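Cytochrome C (Marichromatium purpuratum 984, PDB 5LO9) probably carries electrons through four covalently bound hemes c, as the fused electron-accepting and diheme catalytic parts of a thiosulfate dehydrogenase that interconverts thiosulfate and tetrathionate. Local coordinates at residues 54-60 with 158-163; 113-117 with 293-297; 426-432 with 471-477. All coordinates share one frame; numbering follows the deposited sequence.

Contact 1 of 3, residues 54-60 with 158-163; sequences RFRAGQR and RRHGEP. With HEC (heme c), chain D; PGO (S-1,2-propanediol), chain I.
Arg159 lies alongside Arg60, both side chains pointing the same way. Its CB and CG pass the backbone oxygen of the facing turn, with Arg159 CG 3.9 Å from Gln59 O. CG is anti to the backbone N (chi1 -180°), and the chain stays extended through CD and NE, which run along CG and CD of Arg60. CZ reaches a flat stack in which the two guanidinium centres are 3.9 Å apart and the planes differ by 9°. At the tip, Arg159 NH2 donates a hydrogen bond to heme O1D at 2.9 Å, while Arg159 NH1 reaches O2A of the other propionate at 3.2 Å, almost straight, and also Gln150. Arg60 turns to Gln51, Tyr146 and a propionate of a second heme, so anions probably offset the paired positive charge.

Arg54 grips the propionate bearing O1D and O2D twice, through NE to O1D and through NH2 to heme O2D at 3.0 Å, while Arg54 NH1 donates a hydrogen bond to Gln59 OE1 at 2.9 Å. An alanine here would remove all three bonds, is likely to leave O2D without its arginine mate, and could set the Gln59 amide free to turn. His160 N donates a hydrogen bond to Gln59 O at 3.1 Å, and the His160 ring covers Gln59 CA. The contact thus joins the end of helix 45-57, closed by a Schellman motif at Gly58, to the loop between helices 144-156 and 166-171.

Contact 2 of 3, residues 113-117 with 293-297; sequences WPERD and DNGRR. With EDO (1,2-ethanediol), chain B.
Trp113 and Asp293 mark the closest backbone approach, 7.0 Å between their CA atoms, where the short helix 113-116 faces residues 293-295, whose phi angles are all positive, and no backbone hydrogen bond crosses between the segments. Side chains therefore make the contact. Two of them approach the indole of Trp113 from the same side, one near each end. At its five-membered ring, Trp113 CD1 is 3.5 Å from Asp293 CG, the two side chains running antiparallel past each other. At its six-membered ring, Trp113 CE3 sits over the centre of one face of the Arg297 guanidinium, 3.6 Å from Arg297 CZ, with the two planes 58° apart.

Arg297 starts with CG anti to the backbone N (chi1 178°) and bends at its second torsion, which carries the guanidinium across to Asp117. There Arg297 NH2 forms a salt bridge with Asp117 OD1 at 2.7 Å, and NH1 adds a weaker bond to the same oxygen. Asp117 OD1 lies in the guanidinium plane, but the arginine meets it on the anti side and somewhat out of the carboxylate plane. A water accepts from Trp113 N and donates weakly to Asp293 OD2.

The contact ties helix 113-116 to the residues that follow the heme-ligating His291. Both acids have further partners, Arg237 for Asp117 and Arg249 for Asp293. The arrangement is therefore a small network of opposite charges around an aromatic group near the surface, where Asp117 shares its charge between two arginines and Arg297 is likely to be steadied by the tryptophan against one of its faces as well as by its carboxylate.

Contact 3 of 3, residues 426-432 with 471-477; sequences GPRSYNW and NAHERPQ. With HEC (heme c), chain E.
Arg475 is clasped between Tyr430 and Trp432, and this is the tightly packed half of the contact. Its guanidinium lies flat on the tyrosine ring, centres 4.0 Å apart and planes 6° apart, with CE1 of Tyr430 beneath its middle. Lower down the same chain, Arg475 CG rests over the five-membered ring of Trp432, 3.4 Å from its centroid, a CH-pi contact. CG stands between the backbone N and the carbonyl carbon (chi1 60°), and the chain's bend at chi3 lets the aliphatic part meet one aromatic while the charged end covers the other.

Two bonds from a single nitrogen fix the rotation of the group: Arg475 NH1 reaches Tyr430 O at 2.9 Å and Ser429 OG, also at 2.9 Å, both acceptors near the guanidinium plane. NH2 is taken up by Leu424 O. The tyrosine is held at its far end as well, since Tyr430 OH donates to an in-plane lone pair of Asn471 OD1 at 2.8 Å, and its CD2 touches the heme c at CBC. In the indole, Trp432 NE1 donates a hydrogen bond to Glu474 OE1 at 3.0 Å, coming from above the carboxylate plane; that carboxylate also accepts from backbone N-H groups of Gly512, Gln513 and Gly514. Backbone bonds Gly426 N to Glu474 O and Trp432 N to Pro476 O tie the two loops together.

Toward solvent the fit is slighter. The carbonyl oxygen of exposed Pro427 merely packs against Pro476 CG, 3.6 Å away, and Gln477 directs its amide to Tyr500 and Gly512. Chemically, a buried cation is probably compensated here by neutral oxygens and aromatic surface, and the tyrosine it covers is at the same time part of the heme wall.

The three contacts differ in how closely they serve the hemes. Contacts 1 and 3 are both partly buried, and each lets arginine stacking meet the surroundings of a heme, but in contact 1 the cations serve propionates directly, whereas in contact 3 the arginine stacks on a heme-touching tyrosine and its N-H groups go to neutral oxygens. Contact 2 is solvent-facing though nearest the chain's centre, smaller in buried area, and relies on a salt bridge and an indole. Contacts 1 and 2 both draw on the second cytochrome c unit: contact 1 ties it to the first, contact 2 to residues 293-297 beyond the unmodelled segment. Contact 3 joins loops flanking helices 439-449 and 460-470. None touches another.

Contact 1 of 3, residues 54-60 with 158-163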
loop_
_atom_site.group_PDB
_atom_site.type_symbol
_atom_site.label_atom_id
_atom_site.label_comp_id
_atom_site.label_asym_id
_atom_site.label_seq_id
_atom_site.Cartn_x
_atom_site.Cartn_y
_atom_site.Cartn_z
ATOM N N ARG A 54 48.488 24.467 6.378
ATOM C CA ARG A 54 48.590 23.634 5.175
ATOM C C ARG A 54 49.518 24.278 4.164
ATOM O O ARG A 54 50.348 23.595 3.550
ATOM C CB ARG A 54 47.226 23.407 4.517
ATOM C CG ARG A 54 46.301 22.474 5.249
ATOM C CD ARG A 54 45.537 21.542 4.331
ATOM N NE ARG A 54 44.387 21.002 5.027
ATOM C CZ ARG A 54 44.469 20.040 5.943
ATOM N NH1 ARG A 54 45.635 19.503 6.280
ATOM N NH2 ARG A 54 43.379 19.620 6.543
ATOM N N PHE A 55 49.368 25.593 3.962
ATOM C CA PHE A 55 50.252 26.331 3.075
ATOM C C PHE A 55 51.702 26.156 3.524
ATOM O O PHE A 55 52.590 25.890 2.710
ATOM C CB PHE A 55 49.874 27.806 3.100
ATOM C CG PHE A 55 48.732 28.189 2.223
ATOM C CD1 PHE A 55 48.884 28.252 0.860
ATOM C CD2 PHE A 55 47.512 28.556 2.772
ATOM C CE1 PHE A 55 47.846 28.637 0.061
ATOM C CE2 PHE A 55 46.453 28.933 1.973
ATOM C CZ PHE A 55 46.611 28.965 0.625
ATOM N N ARG A 56 51.945 26.275 4.831
ATOM C CA ARG A 56 53.294 26.195 5.382
ATOM C C ARG A 56 53.909 24.814 5.235
ATOM O O ARG A 56 55.135 24.695 5.107
ATOM C CB ARG A 56 53.244 26.619 6.849
ATOM C CG ARG A 56 52.988 28.106 6.959
ATOM C CD ARG A 56 52.417 28.466 8.263
ATOM N NE ARG A 56 53.320 28.384 9.418
ATOM C CZ ARG A 56 54.056 29.393 9.862
ATOM N NH1 ARG A 56 54.032 30.544 9.225
ATOM N NH2 ARG A 56 54.796 29.261 10.949
ATOM N N ALA A 57 53.083 23.776 5.282
ATOM C CA ALA A 57 53.481 22.382 5.169
ATOM C C ALA A 57 53.623 21.892 3.721
ATOM O O ALA A 57 54.139 20.786 3.490
ATOM C CB ALA A 57 52.453 21.526 5.911
ATOM N N GLY A 58 53.161 22.663 2.742
ATOM C CA GLY A 58 53.198 22.230 1.369
ATOM C C GLY A 58 52.027 21.408 0.913
ATOM O O GLY A 58 52.048 20.916 -0.214
ATOM N N GLN A 59 51.007 21.239 1.738
ATOM C CA GLN A 59 49.772 20.622 1.267
ATOM C C GLN A 59 48.943 21.571 0.403
ATOM O O GLN A 59 48.000 21.123 -0.263
ATOM C CB GLN A 59 48.982 20.183 2.456
ATOM C CG GLN A 59 49.766 19.306 3.346
ATOM C CD GLN A 59 48.991 19.000 4.586
ATOM O OE1 GLN A 59 48.292 19.866 5.128
ATOM N NE2 GLN A 59 49.084 17.781 5.036
ATOM N N ARG A 60 49.243 22.868 0.447
ATOM C CA ARG A 60 48.622 23.860 -0.407
ATOM C C ARG A 60 49.695 24.797 -0.918
ATOM O O ARG A 60 50.636 25.141 -0.188
ATOM C CB ARG A 60 47.591 24.686 0.344
ATOM C CG ARG A 60 46.300 24.006 0.583
ATOM C CD ARG A 60 45.391 24.978 1.297
ATOM N NE ARG A 60 44.764 25.919 0.392
ATOM C CZ ARG A 60 43.733 26.679 0.734
ATOM N NH1 ARG A 60 43.221 26.574 1.960
ATOM N NH2 ARG A 60 43.205 27.526 -0.145
ATOM N N ARG A 158 47.462 19.113 -6.783
ATOM C CA ARG A 158 48.090 20.332 -6.298
ATOM C C ARG A 158 47.485 20.813 -4.975
ATOM O O ARG A 158 47.829 21.902 -4.505
ATOM C CB ARG A 158 47.947 21.396 -7.400
ATOM C CG ARG A 158 48.631 21.024 -8.742
ATOM C CD ARG A 158 48.175 21.906 -9.890
ATOM N NE ARG A 158 49.116 21.785 -11.021
ATOM C CZ ARG A 158 48.912 21.147 -12.192
ATOM N NH1 ARG A 158 47.766 20.517 -12.500
ATOM N NH2 ARG A 158 49.882 21.155 -13.097
ATOM N N ARG A 159 46.547 20.058 -4.403
ATOM C CA ARG A 159 46.067 20.248 -3.038
ATOM C C ARG A 159 45.798 18.886 -2.426
ATOM O O ARG A 159 45.202 18.012 -3.082
ATOM C CB ARG A 159 44.773 21.068 -2.943
ATOM C CG ARG A 159 44.312 21.239 -1.483
ATOM C CD ARG A 159 43.301 22.317 -1.286
ATOM N NE ARG A 159 42.806 22.360 0.087
ATOM C CZ ARG A 159 41.907 23.247 0.530
ATOM N NH1 ARG A 159 41.405 24.171 -0.282
ATOM N NH2 ARG A 159 41.486 23.208 1.792
ATOM N N HIS A 160 46.241 18.702 -1.181
ATOM C CA HIS A 160 46.041 17.424 -0.521
ATOM C C HIS A 160 46.107 17.649 0.986
ATOM O O HIS A 160 46.073 18.788 1.466
ATOM C CB HIS A 160 47.053 16.404 -1.049
ATOM C CG HIS A 160 48.466 16.868 -0.941
ATOM N ND1 HIS A 160 49.303 16.449 0.077
ATOM C CD2 HIS A 160 49.178 17.744 -1.693
ATOM C CE1 HIS A 160 50.473 17.042 -0.060
ATOM N NE2 HIS A 160 50.421 17.835 -1.122
ATOM N N GLY A 161 46.148 16.551 1.736
ATOM C CA GLY A 161 46.357 16.581 3.171
ATOM C C GLY A 161 45.110 16.534 4.032
ATOM O O GLY A 161 45.224 16.308 5.245
ATOM N N GLU A 162 43.927 16.667 3.444
ATOM C CA GLU A 162 42.720 16.694 4.226
ATOM C C GLU A 162 42.386 15.288 4.743
ATOM O O GLU A 162 42.851 14.291 4.197
ATOM C CB GLU A 162 41.578 17.258 3.385
ATOM C CG GLU A 162 40.921 16.294 2.342
ATOM C CD GLU A 162 41.690 16.075 1.076
ATOM O OE1 GLU A 162 42.727 16.725 0.855
ATOM O OE2 GLU A 162 41.208 15.252 0.269
ATOM N N PRO A 163 41.595 15.193 5.810
ATOM C CA PRO A 163 41.288 13.884 6.395
ATOM C C PRO A 163 40.723 12.907 5.379
ATOM O O PRO A 163 39.904 13.264 4.541
ATOM C CB PRO A 163 40.237 14.220 7.459
ATOM C CG PRO A 163 40.472 15.668 7.796
ATOM C CD PRO A 163 40.951 16.301 6.541
HETATM FE FE HEC D . 34.181 19.318 0.187
HETATM C CHA HEC D . 36.658 21.361 1.544
HETATM C CHB HEC D . 33.876 21.512 -2.528
HETATM C CHC HEC D . 31.600 17.365 -1.114
HETATM C CHD HEC D . 34.687 16.994 2.732
HETATM N NA HEC D . 35.099 21.109 -0.368
HETATM C C1A HEC D . 36.047 21.755 0.299
HETATM C C2A HEC D . 36.510 22.987 -0.364
HETATM C C3A HEC D . 35.701 23.027 -1.586
HETATM C C4A HEC D . 34.854 21.808 -1.482
HETATM C CMA HEC D . 35.750 24.081 -2.656
HETATM C CAA HEC D . 37.555 23.987 0.064
HETATM C CBA HEC D . 36.892 25.089 0.875
HETATM C CGA HEC D . 37.892 26.154 1.261
HETATM O O1A HEC D . 37.553 27.015 2.099
HETATM O O2A HEC D . 39.023 26.134 0.719
HETATM N NB HEC D . 32.964 19.423 -1.505
HETATM C C1B HEC D . 32.984 20.359 -2.456
HETATM C C2B HEC D . 31.974 20.128 -3.521
HETATM C C3B HEC D . 31.317 18.886 -3.100
HETATM C C4B HEC D . 32.014 18.549 -1.849
HETATM C CMB HEC D . 31.725 20.975 -4.738
HETATM C CAB HEC D . 30.190 18.126 -3.739
HETATM C CBB HEC D . 30.547 17.776 -5.155
HETATM N NC HEC D . 33.292 17.514 0.715
HETATM C C1C HEC D . 32.280 16.918 0.099
HETATM C C2C HEC D . 31.864 15.654 0.739
HETATM C C3C HEC D . 32.784 15.516 1.875
HETATM C C4C HEC D . 33.625 16.736 1.747
HETATM C CMC HEC D . 30.764 14.754 0.267
HETATM C CAC HEC D . 32.866 14.478 2.972
HETATM C CBC HEC D . 32.697 13.030 2.607
HETATM N ND HEC D . 35.437 19.196 1.836
HETATM C C1D HEC D . 35.510 18.201 2.704
HETATM C C2D HEC D . 36.521 18.423 3.756
HETATM C C3D HEC D . 37.108 19.703 3.434
HETATM C C4D HEC D . 36.350 20.095 2.213
HETATM C CMD HEC D . 36.877 17.530 4.876
HETATM C CAD HEC D . 38.206 20.416 4.184
HETATM C CBD HEC D . 39.583 20.128 3.569
HETATM C CGD HEC D . 40.711 20.597 4.466
HETATM O O1D HEC D . 41.660 21.162 3.888
HETATM O O2D HEC D . 40.655 20.425 5.714
HETATM C C1 PGO I . 45.585 17.676 10.041
HETATM C C2 PGO I . 44.130 17.364 9.645
HETATM C C3 PGO I . 44.088 16.624 8.286
HETATM O O1 PGO I . 46.408 17.605 8.841
HETATM O O2 PGO I . 43.294 18.553 9.597
#

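Contact 2 of 3, residues 113-117 with 293-297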
loop_
_atom_site.group_PDB
_atom_site.type_symbol
_atom_site.label_atom_id
_atom_site.label_comp_id
_atom_site.label_asym_id
_atom_site.label_seq_id
_atom_site.Cartn_x
_atom_site.Cartn_y
_atom_site.Cartn_z
ATOM N N TRP A 113 24.873 9.103 -6.261
ATOM C CA TRP A 113 25.191 7.796 -5.701
ATOM C C TRP A 113 25.188 6.716 -6.789
ATOM O O TRP A 113 26.079 5.851 -6.823
ATOM C CB TRP A 113 24.211 7.427 -4.562
ATOM C CG TRP A 113 24.446 8.197 -3.276
ATOM C CD1 TRP A 113 23.820 9.348 -2.881
ATOM C CD2 TRP A 113 25.361 7.861 -2.229
ATOM N NE1 TRP A 113 24.298 9.752 -1.670
ATOM C CE2 TRP A 113 25.250 8.865 -1.243
ATOM C CE3 TRP A 113 26.277 6.822 -2.036
ATOM C CZ2 TRP A 113 26.026 8.868 -0.080
ATOM C CZ3 TRP A 113 27.033 6.815 -0.886
ATOM C CH2 TRP A 113 26.897 7.835 0.090
ATOM N N PRO A 114 24.208 6.723 -7.688
ATOM C CA PRO A 114 24.053 5.574 -8.603
ATOM C C PRO A 114 25.215 5.336 -9.535
ATOM O O PRO A 114 25.602 4.183 -9.742
ATOM C CB PRO A 114 22.802 5.938 -9.373
ATOM C CG PRO A 114 22.057 6.785 -8.469
ATOM C CD PRO A 114 23.053 7.618 -7.759
ATOM N N GLU A 115 25.783 6.385 -10.117
ATOM C CA GLU A 115 26.903 6.205 -11.025
ATOM C C GLU A 115 28.279 6.463 -10.401
ATOM O O GLU A 115 29.279 5.924 -10.893
ATOM C CB GLU A 115 26.714 7.115 -12.228
ATOM C CG GLU A 115 25.382 6.859 -12.970
ATOM C CD GLU A 115 25.118 5.386 -13.302
ATOM O OE1 GLU A 115 26.016 4.701 -13.866
ATOM O OE2 GLU A 115 23.971 4.932 -13.037
ATOM N N ARG A 116 28.377 7.249 -9.330
ATOM C CA ARG A 116 29.685 7.595 -8.793
ATOM C C ARG A 116 29.833 7.389 -7.280
ATOM O O ARG A 116 30.870 7.776 -6.721
ATOM C CB ARG A 116 30.013 9.042 -9.164
ATOM C CG ARG A 116 30.158 9.235 -10.643
ATOM C CD ARG A 116 30.464 10.694 -11.003
ATOM N NE ARG A 116 29.269 11.422 -11.377
ATOM C CZ ARG A 116 29.249 12.677 -11.796
ATOM N NH1 ARG A 116 30.364 13.387 -11.878
ATOM N NH2 ARG A 116 28.096 13.228 -12.094
ATOM N N ASP A 117 28.854 6.793 -6.594
ATOM C CA ASP A 117 28.960 6.582 -5.139
ATOM C C ASP A 117 29.306 7.895 -4.431
ATOM O O ASP A 117 30.016 7.924 -3.428
ATOM C CB ASP A 117 29.998 5.493 -4.806
ATOM C CG ASP A 117 29.634 4.121 -5.389
ATOM O OD1 ASP A 117 28.486 3.661 -5.181
ATOM O OD2 ASP A 117 30.477 3.508 -6.096
ATOM N N ASP A 293 20.671 8.127 0.294
ATOM C CA ASP A 293 20.156 8.740 -0.927
ATOM C C ASP A 293 18.647 8.902 -0.821
ATOM O O ASP A 293 17.900 8.698 -1.784
ATOM C CB ASP A 293 20.544 7.958 -2.190
ATOM C CG ASP A 293 20.417 8.812 -3.447
ATOM O OD1 ASP A 293 20.227 10.047 -3.274
ATOM O OD2 ASP A 293 20.537 8.286 -4.582
ATOM N N ASN A 294 18.203 9.235 0.383
ATOM C CA ASN A 294 16.794 9.537 0.657
ATOM C C ASN A 294 15.889 8.367 0.282
ATOM O O ASN A 294 14.775 8.543 -0.210
ATOM C CB ASN A 294 16.365 10.818 -0.046
ATOM C CG ASN A 294 15.363 11.612 0.768
ATOM O OD1 ASN A 294 15.428 11.641 2.006
ATOM N ND2 ASN A 294 14.454 12.300 0.077
ATOM N N GLY A 295 16.362 7.165 0.577
ATOM C CA GLY A 295 15.598 5.978 0.353
ATOM C C GLY A 295 15.843 5.326 -0.972
ATOM O O GLY A 295 15.189 4.323 -1.260
ATOM N N ARG A 296 16.809 5.799 -1.763
ATOM C CA ARG A 296 17.005 5.216 -3.094
ATOM C C ARG A 296 18.132 4.196 -3.185
ATOM O O ARG A 296 18.183 3.455 -4.173
ATOM C CB ARG A 296 17.287 6.304 -4.121
ATOM C CG ARG A 296 16.274 7.436 -4.167
ATOM C CD ARG A 296 16.795 8.571 -4.977
ATOM N NE ARG A 296 15.771 9.415 -5.566
ATOM C CZ ARG A 296 15.237 9.213 -6.762
ATOM N NH1 ARG A 296 15.588 8.163 -7.508
ATOM N NH2 ARG A 296 14.333 10.059 -7.200
ATOM N N ARG A 297 19.013 4.121 -2.188
ATOM C CA ARG A 297 20.282 3.413 -2.333
ATOM C C ARG A 297 20.150 1.916 -2.094
ATOM O O ARG A 297 19.862 1.464 -0.970
ATOM C CB ARG A 297 21.291 3.976 -1.358
ATOM C CG ARG A 297 22.625 3.281 -1.383
ATOM C CD ARG A 297 23.444 3.759 -2.528
ATOM N NE ARG A 297 24.867 3.477 -2.336
ATOM C CZ ARG A 297 25.778 3.513 -3.297
ATOM N NH1 ARG A 297 25.447 3.801 -4.544
ATOM N NH2 ARG A 297 27.026 3.286 -2.988
HETATM C C1 EDO B . 14.341 13.841 -3.040
HETATM O O1 EDO B . 15.594 13.902 -2.388
HETATM C C2 EDO B . 14.316 12.596 -3.943
HETATM O O2 EDO B . 13.530 11.433 -3.587
HETATM O O HOH W 1 22.355 10.781 -5.801
#

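Contact 3 of 3, residues 426-432 with 471-477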
loop_
_atom_site.group_PDB
_atom_site.type_symbol
_atom_site.label_atom_id
_atom_site.label_comp_id
_atom_site.label_asym_id
_atom_site.label_seq_id
_atom_site.Cartn_x
_atom_site.Cartn_y
_atom_site.Cartn_z
ATOM N N GLY A 426 23.737 7.755 23.043
ATOM C CA GLY A 426 23.306 8.839 23.883
ATOM C C GLY A 426 21.866 9.200 23.669
ATOM O O GLY A 426 21.163 8.592 22.862
ATOM N N PRO A 427 21.401 10.217 24.389
ATOM C CA PRO A 427 19.957 10.505 24.443
ATOM C C PRO A 427 19.346 11.033 23.155
ATOM O O PRO A 427 18.114 11.113 23.082
ATOM C CB PRO A 427 19.850 11.552 25.560
ATOM C CG PRO A 427 21.217 12.162 25.634
ATOM C CD PRO A 427 22.160 11.046 25.330
ATOM N N ARG A 428 20.134 11.422 22.156
ATOM C CA ARG A 428 19.577 11.896 20.896
ATOM C C ARG A 428 19.755 10.895 19.750
ATOM O O ARG A 428 19.581 11.256 18.581
ATOM C CB ARG A 428 20.199 13.233 20.528
ATOM C CG ARG A 428 20.272 14.182 21.675
ATOM C CD ARG A 428 18.948 14.548 22.199
ATOM N NE ARG A 428 18.150 15.244 21.219
ATOM C CZ ARG A 428 16.828 15.269 21.269
ATOM N NH1 ARG A 428 16.204 14.625 22.253
ATOM N NH2 ARG A 428 16.137 15.919 20.338
ATOM N N SER A 429 20.073 9.644 20.059
ATOM C CA SER A 429 20.214 8.604 19.058
ATOM C C SER A 429 18.951 7.739 19.017
ATOM O O SER A 429 17.984 7.964 19.732
ATOM C CB SER A 429 21.454 7.780 19.384
ATOM O OG SER A 429 21.693 6.801 18.412
ATOM N N TYR A 430 18.959 6.736 18.155
ATOM C CA TYR A 430 17.869 5.772 18.132
ATOM C C TYR A 430 17.812 5.021 19.451
ATOM O O TYR A 430 18.828 4.879 20.147
ATOM C CB TYR A 430 18.056 4.782 16.982
ATOM C CG TYR A 430 19.439 4.147 16.877
ATOM C CD1 TYR A 430 19.759 2.989 17.608
ATOM C CD2 TYR A 430 20.409 4.690 16.052
ATOM C CE1 TYR A 430 20.998 2.391 17.514
ATOM C CE2 TYR A 430 21.689 4.083 15.937
ATOM C CZ TYR A 430 21.960 2.939 16.673
ATOM O OH TYR A 430 23.179 2.331 16.579
ATOM N N ASN A 431 16.616 4.513 19.794
ATOM C CA ASN A 431 16.442 3.933 21.121
ATOM C C ASN A 431 16.717 2.425 21.085
ATOM O O ASN A 431 17.067 1.850 20.048
ATOM C CB ASN A 431 15.064 4.315 21.726
ATOM C CG ASN A 431 13.833 3.572 21.123
ATOM O OD1 ASN A 431 13.884 2.396 20.700
ATOM N ND2 ASN A 431 12.689 4.268 21.174
ATOM N N TRP A 432 16.588 1.784 22.255
ATOM C CA TRP A 432 17.038 0.408 22.440
ATOM C C TRP A 432 16.138 -0.603 21.747
ATOM O O TRP A 432 16.479 -1.797 21.718
ATOM C CB TRP A 432 17.108 0.068 23.930
ATOM C CG TRP A 432 18.413 0.387 24.621
ATOM C CD1 TRP A 432 18.641 1.374 25.545
ATOM C CD2 TRP A 432 19.646 -0.297 24.461
ATOM N NE1 TRP A 432 19.945 1.337 25.969
ATOM C CE2 TRP A 432 20.582 0.316 25.317
ATOM C CE3 TRP A 432 20.053 -1.370 23.682
ATOM C CZ2 TRP A 432 21.904 -0.101 25.392
ATOM C CZ3 TRP A 432 21.363 -1.790 23.763
ATOM C CH2 TRP A 432 22.272 -1.157 24.610
ATOM N N ASN A 471 27.075 -0.016 19.682
ATOM C CA ASN A 471 25.835 -0.448 20.289
ATOM C C ASN A 471 26.023 -1.004 21.692
ATOM O O ASN A 471 25.134 -1.683 22.209
ATOM C CB ASN A 471 25.155 -1.459 19.367
ATOM C CG ASN A 471 24.467 -0.776 18.191
ATOM O OD1 ASN A 471 23.949 0.352 18.329
ATOM N ND2 ASN A 471 24.448 -1.448 17.027
ATOM N N ALA A 472 27.153 -0.727 22.324
ATOM C CA ALA A 472 27.338 -1.078 23.714
ATOM C C ALA A 472 27.292 0.151 24.602
ATOM O O ALA A 472 27.659 0.083 25.770
ATOM C CB ALA A 472 28.638 -1.850 23.877
ATOM N N HIS A 473 26.768 1.240 24.086
ATOM C CA HIS A 473 26.590 2.487 24.811
ATOM C C HIS A 473 25.128 2.648 25.214
ATOM O O HIS A 473 24.224 2.066 24.609
ATOM C CB HIS A 473 26.990 3.682 23.934
ATOM C CG HIS A 473 28.453 3.781 23.641
ATOM N ND1 HIS A 473 29.072 3.053 22.646
ATOM C CD2 HIS A 473 29.414 4.560 24.186
ATOM C CE1 HIS A 473 30.357 3.360 22.609
ATOM N NE2 HIS A 473 30.591 4.275 23.532
ATOM N N GLU A 474 24.884 3.467 26.231
ATOM C CA GLU A 474 23.477 3.703 26.537
ATOM C C GLU A 474 22.866 4.606 25.486
ATOM O O GLU A 474 23.550 5.393 24.822
ATOM C CB GLU A 474 23.280 4.335 27.922
ATOM C CG GLU A 474 23.332 3.345 29.074
ATOM C CD GLU A 474 22.158 2.344 29.106
ATOM O OE1 GLU A 474 21.116 2.587 28.455
ATOM O OE2 GLU A 474 22.298 1.295 29.775
ATOM N N ARG A 475 21.556 4.504 25.375
ATOM C CA ARG A 475 20.708 5.274 24.458
ATOM C C ARG A 475 19.323 5.209 25.069
ATOM O O ARG A 475 19.140 4.470 26.044
ATOM C CB ARG A 475 20.698 4.667 23.054
ATOM C CG ARG A 475 20.166 3.211 23.052
ATOM C CD ARG A 475 20.207 2.561 21.685
ATOM N NE ARG A 475 21.589 2.358 21.238
ATOM C CZ ARG A 475 22.262 3.208 20.469
ATOM N NH1 ARG A 475 21.701 4.343 20.042
ATOM N NH2 ARG A 475 23.501 2.913 20.129
ATOM N N PRO A 476 18.322 5.891 24.516
ATOM C CA PRO A 476 17.006 5.913 25.166
ATOM C C PRO A 476 16.412 4.530 25.353
ATOM O O PRO A 476 16.629 3.603 24.567
ATOM C CB PRO A 476 16.162 6.759 24.224
ATOM C CG PRO A 476 17.161 7.680 23.568
ATOM C CD PRO A 476 18.366 6.793 23.360
ATOM N N GLN A 477 15.678 4.406 26.447
ATOM C CA GLN A 477 15.110 3.126 26.841
ATOM C C GLN A 477 14.200 2.520 25.763
ATOM O O GLN A 477 13.581 3.220 24.941
ATOM C CB GLN A 477 14.320 3.322 28.125
ATOM C CG GLN A 477 13.694 2.071 28.676
ATOM C CD GLN A 477 14.691 1.076 29.122
ATOM O OE1 GLN A 477 14.946 0.080 28.447
ATOM N NE2 GLN A 477 15.284 1.340 30.285
HETATM FE FE HEC E . 13.901 2.459 8.777
HETATM C CHA HEC E . 13.631 -0.899 7.777
HETATM C CHB HEC E . 11.093 3.290 6.858
HETATM C CHC HEC E . 14.019 5.770 9.997
HETATM C CHD HEC E . 16.884 1.742 10.328
HETATM N NA HEC E . 12.618 1.380 7.543
HETATM C C1A HEC E . 12.670 0.077 7.292
HETATM C C2A HEC E . 11.599 -0.391 6.385
HETATM C C3A HEC E . 10.858 0.826 6.104
HETATM C C4A HEC E . 11.566 1.881 6.872
HETATM C CMA HEC E . 9.675 0.958 5.215
HETATM C CAA HEC E . 11.385 -1.786 5.856
HETATM C CBA HEC E . 12.475 -2.102 4.838
HETATM C CGA HEC E . 12.231 -3.437 4.155
HETATM O O1A HEC E . 12.840 -3.641 3.080
HETATM O O2A HEC E . 11.461 -4.296 4.682
HETATM N NB HEC E . 12.789 4.204 8.502
HETATM C C1B HEC E . 11.712 4.323 7.695
HETATM C C2B HEC E . 11.124 5.666 7.720
HETATM C C3B HEC E . 11.981 6.390 8.648
HETATM C C4B HEC E . 12.968 5.383 9.079
HETATM C CMB HEC E . 9.960 6.172 6.946
HETATM C CAB HEC E . 11.844 7.816 9.072
HETATM C CBB HEC E . 10.521 7.948 9.826
HETATM N NC HEC E . 15.213 3.562 9.970
HETATM C C1C HEC E . 15.113 4.852 10.325
HETATM C C2C HEC E . 16.277 5.333 11.106
HETATM C C3C HEC E . 17.118 4.129 11.209
HETATM C C4C HEC E . 16.361 3.105 10.454
HETATM C CMC HEC E . 16.482 6.722 11.654
HETATM C CAC HEC E . 18.480 3.933 11.850
HETATM C CBC HEC E . 18.509 4.441 13.256
HETATM N ND HEC E . 15.027 0.720 9.013
HETATM C C1D HEC E . 16.176 0.647 9.667
HETATM C C2D HEC E . 16.754 -0.708 9.658
HETATM C C3D HEC E . 15.796 -1.536 8.903
HETATM C C4D HEC E . 14.767 -0.514 8.569
HETATM C CMD HEC E . 18.032 -1.086 10.324
HETATM C CAD HEC E . 15.840 -3.011 8.545
HETATM C CBD HEC E . 15.956 -3.983 9.740
HETATM C CGD HEC E . 14.812 -4.013 10.774
HETATM O O1D HEC E . 14.379 -2.967 11.348
HETATM O O2D HEC E . 14.333 -5.140 11.076
#